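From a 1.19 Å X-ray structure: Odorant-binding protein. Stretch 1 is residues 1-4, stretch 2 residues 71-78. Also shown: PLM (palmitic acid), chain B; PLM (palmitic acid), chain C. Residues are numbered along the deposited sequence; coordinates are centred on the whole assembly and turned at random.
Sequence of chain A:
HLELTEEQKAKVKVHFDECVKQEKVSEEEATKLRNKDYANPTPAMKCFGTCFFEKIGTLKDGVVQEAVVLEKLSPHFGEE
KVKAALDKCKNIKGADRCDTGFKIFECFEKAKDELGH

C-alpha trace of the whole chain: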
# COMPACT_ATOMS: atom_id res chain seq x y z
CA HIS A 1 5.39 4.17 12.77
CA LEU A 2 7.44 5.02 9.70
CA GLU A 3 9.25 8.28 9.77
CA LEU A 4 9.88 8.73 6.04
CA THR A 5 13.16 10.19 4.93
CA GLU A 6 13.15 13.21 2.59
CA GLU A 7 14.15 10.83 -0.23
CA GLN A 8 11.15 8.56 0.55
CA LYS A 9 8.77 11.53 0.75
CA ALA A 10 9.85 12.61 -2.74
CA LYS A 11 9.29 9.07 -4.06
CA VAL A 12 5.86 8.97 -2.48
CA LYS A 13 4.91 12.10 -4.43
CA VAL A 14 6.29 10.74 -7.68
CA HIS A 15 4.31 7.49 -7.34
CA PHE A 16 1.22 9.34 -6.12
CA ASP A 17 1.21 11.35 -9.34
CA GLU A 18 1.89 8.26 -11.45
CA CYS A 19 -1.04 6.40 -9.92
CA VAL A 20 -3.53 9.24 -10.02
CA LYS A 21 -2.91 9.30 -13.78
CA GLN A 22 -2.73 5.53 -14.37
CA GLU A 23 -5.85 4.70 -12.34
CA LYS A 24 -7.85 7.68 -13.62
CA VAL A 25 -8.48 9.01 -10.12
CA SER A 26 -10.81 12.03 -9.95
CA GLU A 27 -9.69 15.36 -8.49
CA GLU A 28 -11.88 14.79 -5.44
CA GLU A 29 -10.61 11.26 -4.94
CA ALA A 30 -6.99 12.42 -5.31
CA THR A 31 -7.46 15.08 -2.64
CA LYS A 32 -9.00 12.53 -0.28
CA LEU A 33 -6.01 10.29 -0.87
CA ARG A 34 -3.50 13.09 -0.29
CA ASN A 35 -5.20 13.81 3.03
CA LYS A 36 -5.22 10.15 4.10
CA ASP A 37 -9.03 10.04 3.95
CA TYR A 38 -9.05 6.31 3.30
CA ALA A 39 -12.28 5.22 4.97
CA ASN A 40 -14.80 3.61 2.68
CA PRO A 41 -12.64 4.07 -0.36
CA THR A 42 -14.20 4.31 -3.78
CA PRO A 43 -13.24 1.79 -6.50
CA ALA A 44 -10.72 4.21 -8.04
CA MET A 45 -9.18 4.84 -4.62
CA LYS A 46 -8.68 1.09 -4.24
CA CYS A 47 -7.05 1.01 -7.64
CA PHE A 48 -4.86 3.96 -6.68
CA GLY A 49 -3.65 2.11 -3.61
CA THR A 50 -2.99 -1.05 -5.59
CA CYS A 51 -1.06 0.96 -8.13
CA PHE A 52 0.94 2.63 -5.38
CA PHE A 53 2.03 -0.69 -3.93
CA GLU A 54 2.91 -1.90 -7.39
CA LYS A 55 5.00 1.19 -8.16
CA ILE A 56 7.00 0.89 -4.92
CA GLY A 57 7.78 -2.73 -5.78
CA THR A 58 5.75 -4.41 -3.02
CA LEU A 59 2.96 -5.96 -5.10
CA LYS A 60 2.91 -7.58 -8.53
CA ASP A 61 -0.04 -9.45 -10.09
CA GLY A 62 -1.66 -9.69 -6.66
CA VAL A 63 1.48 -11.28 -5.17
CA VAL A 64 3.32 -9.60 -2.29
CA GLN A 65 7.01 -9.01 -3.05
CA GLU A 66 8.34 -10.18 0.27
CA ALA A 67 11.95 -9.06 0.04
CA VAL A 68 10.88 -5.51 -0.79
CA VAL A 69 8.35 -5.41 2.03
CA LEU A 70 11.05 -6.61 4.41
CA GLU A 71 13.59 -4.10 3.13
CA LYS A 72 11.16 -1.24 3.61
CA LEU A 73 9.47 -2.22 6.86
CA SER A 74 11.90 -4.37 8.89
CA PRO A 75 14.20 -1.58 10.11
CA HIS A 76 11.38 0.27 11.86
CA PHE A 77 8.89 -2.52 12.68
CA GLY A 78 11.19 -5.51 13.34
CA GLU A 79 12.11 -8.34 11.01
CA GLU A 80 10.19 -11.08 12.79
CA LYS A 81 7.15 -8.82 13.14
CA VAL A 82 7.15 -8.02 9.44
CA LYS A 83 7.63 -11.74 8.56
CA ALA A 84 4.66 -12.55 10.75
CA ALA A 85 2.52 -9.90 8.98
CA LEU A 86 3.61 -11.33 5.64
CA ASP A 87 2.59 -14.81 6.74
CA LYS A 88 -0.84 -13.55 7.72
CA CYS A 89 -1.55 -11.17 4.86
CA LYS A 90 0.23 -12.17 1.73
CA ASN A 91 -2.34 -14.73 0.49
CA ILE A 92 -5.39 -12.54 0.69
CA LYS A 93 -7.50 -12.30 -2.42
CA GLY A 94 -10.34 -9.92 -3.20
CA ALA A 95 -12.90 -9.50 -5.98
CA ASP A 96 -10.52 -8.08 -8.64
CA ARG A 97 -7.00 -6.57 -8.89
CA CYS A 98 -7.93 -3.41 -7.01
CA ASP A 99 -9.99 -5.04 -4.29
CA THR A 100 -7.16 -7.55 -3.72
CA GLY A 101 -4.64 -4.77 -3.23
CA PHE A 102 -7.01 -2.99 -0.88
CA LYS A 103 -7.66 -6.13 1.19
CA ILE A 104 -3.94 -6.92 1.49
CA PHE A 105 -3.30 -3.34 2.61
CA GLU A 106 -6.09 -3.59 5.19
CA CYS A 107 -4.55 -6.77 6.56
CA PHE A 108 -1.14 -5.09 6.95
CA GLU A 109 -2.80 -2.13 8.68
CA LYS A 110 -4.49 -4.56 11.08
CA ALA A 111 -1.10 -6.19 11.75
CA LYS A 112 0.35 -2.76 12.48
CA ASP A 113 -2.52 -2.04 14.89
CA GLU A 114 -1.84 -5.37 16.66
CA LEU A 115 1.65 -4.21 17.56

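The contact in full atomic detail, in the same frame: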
# COMPACT_ATOMS: atom_id res chain seq x y z
N HIS A 1 5.70 4.19 14.23
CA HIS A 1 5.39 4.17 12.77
C HIS A 1 6.55 4.74 11.95
O HIS A 1 7.49 5.32 12.48
CB HIS A 1 4.09 4.94 12.49
CG HIS A 1 3.43 4.62 11.18
ND1 HIS A 1 2.39 5.37 10.66
CD2 HIS A 1 3.67 3.64 10.27
CE1 HIS A 1 2.02 4.86 9.50
NE2 HIS A 1 2.78 3.81 9.24
N LEU A 2 6.49 4.50 10.65
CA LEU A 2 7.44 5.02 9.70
C LEU A 2 7.61 6.52 9.81
O LEU A 2 6.65 7.29 9.75
CB LEU A 2 7.01 4.68 8.28
CG LEU A 2 7.09 3.22 7.87
CD1 LEU A 2 6.58 3.06 6.45
CD2 LEU A 2 8.51 2.67 8.01
N GLU A 3 8.86 6.91 9.98
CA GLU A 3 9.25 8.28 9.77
C GLU A 3 9.97 8.27 8.43
O GLU A 3 11.10 7.77 8.33
CB GLU A 3 10.13 8.76 10.92
CG GLU A 3 9.54 8.51 12.31
CD GLU A 3 9.97 7.19 12.97
OE1 GLU A 3 10.29 6.21 12.26
OE2 GLU A 3 9.98 7.13 14.21
N LEU A 4 9.32 8.77 7.39
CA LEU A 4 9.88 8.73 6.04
C LEU A 4 11.02 9.72 5.95
O LEU A 4 10.98 10.83 6.50
CB LEU A 4 8.85 9.10 4.97
CG LEU A 4 7.60 8.24 4.88
CD1 LEU A 4 6.84 8.59 3.62
CD2 LEU A 4 7.93 6.75 4.90
N GLU A 71 12.60 -5.18 3.22
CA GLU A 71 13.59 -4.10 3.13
C GLU A 71 13.02 -2.78 3.64
O GLU A 71 13.70 -2.02 4.34
CB GLU A 71 14.08 -3.90 1.71
CG GLU A 71 15.17 -2.82 1.54
CD GLU A 71 16.51 -3.22 2.12
OE1 GLU A 71 16.78 -4.43 2.28
OE2 GLU A 71 17.31 -2.31 2.39
N LYS A 72 11.78 -2.51 3.28
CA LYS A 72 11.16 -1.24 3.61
C LYS A 72 10.63 -1.15 5.02
O LYS A 72 10.63 -0.07 5.61
CB LYS A 72 10.11 -0.85 2.59
CG LYS A 72 10.71 -0.59 1.21
CD LYS A 72 9.65 -0.15 0.21
CE LYS A 72 10.22 -0.00 -1.17
NZ LYS A 72 11.00 1.23 -1.32
N LEU A 73 10.14 -2.26 5.58
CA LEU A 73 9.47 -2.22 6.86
C LEU A 73 10.27 -2.80 8.02
O LEU A 73 10.03 -2.42 9.17
CB LEU A 73 8.13 -2.95 6.82
CG LEU A 73 7.07 -2.43 5.88
CD1 LEU A 73 5.82 -3.26 6.06
CD2 LEU A 73 6.78 -0.97 6.13
N SER A 74 11.21 -3.71 7.77
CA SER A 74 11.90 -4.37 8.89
C SER A 74 12.67 -3.40 9.79
O SER A 74 12.63 -3.55 11.00
CB SER A 74 12.82 -5.51 8.44
OG SER A 74 12.06 -6.58 7.93
N PRO A 75 13.39 -2.41 9.22
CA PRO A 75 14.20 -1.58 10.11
C PRO A 75 13.38 -0.90 11.21
O PRO A 75 13.83 -0.84 12.36
CB PRO A 75 14.89 -0.60 9.15
CG PRO A 75 15.02 -1.42 7.87
CD PRO A 75 13.70 -2.15 7.80
N HIS A 76 12.20 -0.41 10.86
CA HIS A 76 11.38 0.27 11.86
C HIS A 76 10.50 -0.69 12.68
O HIS A 76 10.27 -0.43 13.87
CB HIS A 76 10.49 1.35 11.23
CG HIS A 76 9.62 2.04 12.25
ND1 HIS A 76 10.15 2.86 13.22
CD2 HIS A 76 8.30 1.93 12.52
CE1 HIS A 76 9.18 3.24 14.04
NE2 HIS A 76 8.05 2.70 13.63
N PHE A 77 9.92 -1.70 12.03
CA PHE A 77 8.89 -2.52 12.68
C PHE A 77 9.43 -3.83 13.27
O PHE A 77 8.75 -4.45 14.08
CB PHE A 77 7.74 -2.81 11.71
CG PHE A 77 6.91 -1.61 11.41
CD1 PHE A 77 5.97 -1.19 12.32
CD2 PHE A 77 7.03 -0.92 10.23
CE1 PHE A 77 5.15 -0.11 12.06
CE2 PHE A 77 6.23 0.17 9.96
CZ PHE A 77 5.30 0.57 10.88
N GLY A 78 10.63 -4.25 12.86
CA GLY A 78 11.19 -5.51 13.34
C GLY A 78 11.04 -6.61 12.32
O GLY A 78 9.94 -6.83 11.80
C1 PLM B . 8.96 4.33 -1.82
O1 PLM B . 9.32 3.25 -1.30
O2 PLM B . 8.99 4.52 -3.05
C2 PLM B . 8.39 5.47 -1.00
C3 PLM B . 8.14 5.09 0.45
C4 PLM B . 6.95 4.17 0.59
C5 PLM B . 6.54 4.13 2.05
C6 PLM B . 5.57 3.00 2.32
C7 PLM B . 6.30 1.68 2.36
C8 PLM B . 5.30 0.67 2.85
C9 PLM B . 5.75 -0.68 2.34
CA PLM B . 5.05 -1.86 2.99
CB PLM B . 4.11 -2.65 2.10
CC PLM B . 3.10 -3.45 2.91
CD PLM B . 1.68 -3.27 2.35
CE PLM B . 1.49 -3.85 0.94
CF PLM B . 0.02 -3.75 0.49
CG PLM B . -0.28 -4.37 -0.86
C1 PLM C . 3.31 10.16 3.05
O1 PLM C . 4.54 10.42 3.07
O2 PLM C . 2.46 10.96 2.58
C2 PLM C . 2.81 8.86 3.63
C3 PLM C . 2.98 7.71 2.63
C4 PLM C . 2.30 6.43 3.13
C5 PLM C . 2.79 5.18 2.39
C6 PLM C . 2.01 3.92 2.77
C7 PLM C . 2.36 3.41 4.17
C8 PLM C . 1.86 1.98 4.41
C9 PLM C . 2.65 1.34 5.54
CA PLM C . 2.07 0.01 6.01
CB PLM C . 2.66 -0.36 7.36
CC PLM C . 2.42 -1.82 7.75
CD PLM C . 3.31 -2.18 8.93
CE PLM C . 3.27 -3.64 9.37
CF PLM C . 4.34 -3.90 10.43
CG PLM C . 4.36 -5.31 11.01

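The N-terminal residues of the chain lie against the last turns of a helix that ends at Phe-77. The contact is small, burying 267 Å² summed over both sides, and joins residues at least 70 positions apart in sequence.

One hydrogen bond crosses between the stretches. The terminal amine of His-1 donates to the ring of His-76, with His-1 N 2.8 Å from His-76 NE2. The CA-to-CB bond of His-76 points toward the N-terminal stretch, and its t rotamer brings NE2 within reach of the amine. Because NE2 accepts this bond, it carries no proton here.

Other polar atoms are close without bonding. His-1 O lies over one face of the His-76 ring, 2.9 Å from His-76 NE2, at a poor angle for a hydrogen bond. Glu-3 OE1 is 3.5 Å from His-76 ND1, and again the angle is poor.

The apolar part centres on Leu-2. Its CA-to-CB bond points sideways, but the end of the side chain comes nearer to the helix. Leu-2 CD1 is 4.0 Å from Leu-73 CD2, and Leu-2 CG is 3.8 Å from Phe-77 CE2. Leu-2 CD2 also packs 4.0 Å from His-76 CB. Leu-73 and Phe-77 are one helical turn apart, linked by a backbone hydrogen bond from Phe-77 N to Leu-73 O (3.0 Å), so Leu-2 can touch both.

The rings of His-1 and Phe-77 meet edge to edge, with His-1 CD2 3.5 Å from Phe-77 CZ.

Bound palmitic acid extends the apolar surface. In chain C, PLM CF lies over one face of the Phe-77 ring, 3.6 Å from Phe-77 CG. In chain B, PLM CA is 3.5 Å from Leu-73 CD1. Lys-72 NZ donates a hydrogen bond to O1 of the chain B ligand at 2.6 Å, and the end of its side chain leads away from the N-terminal stretch.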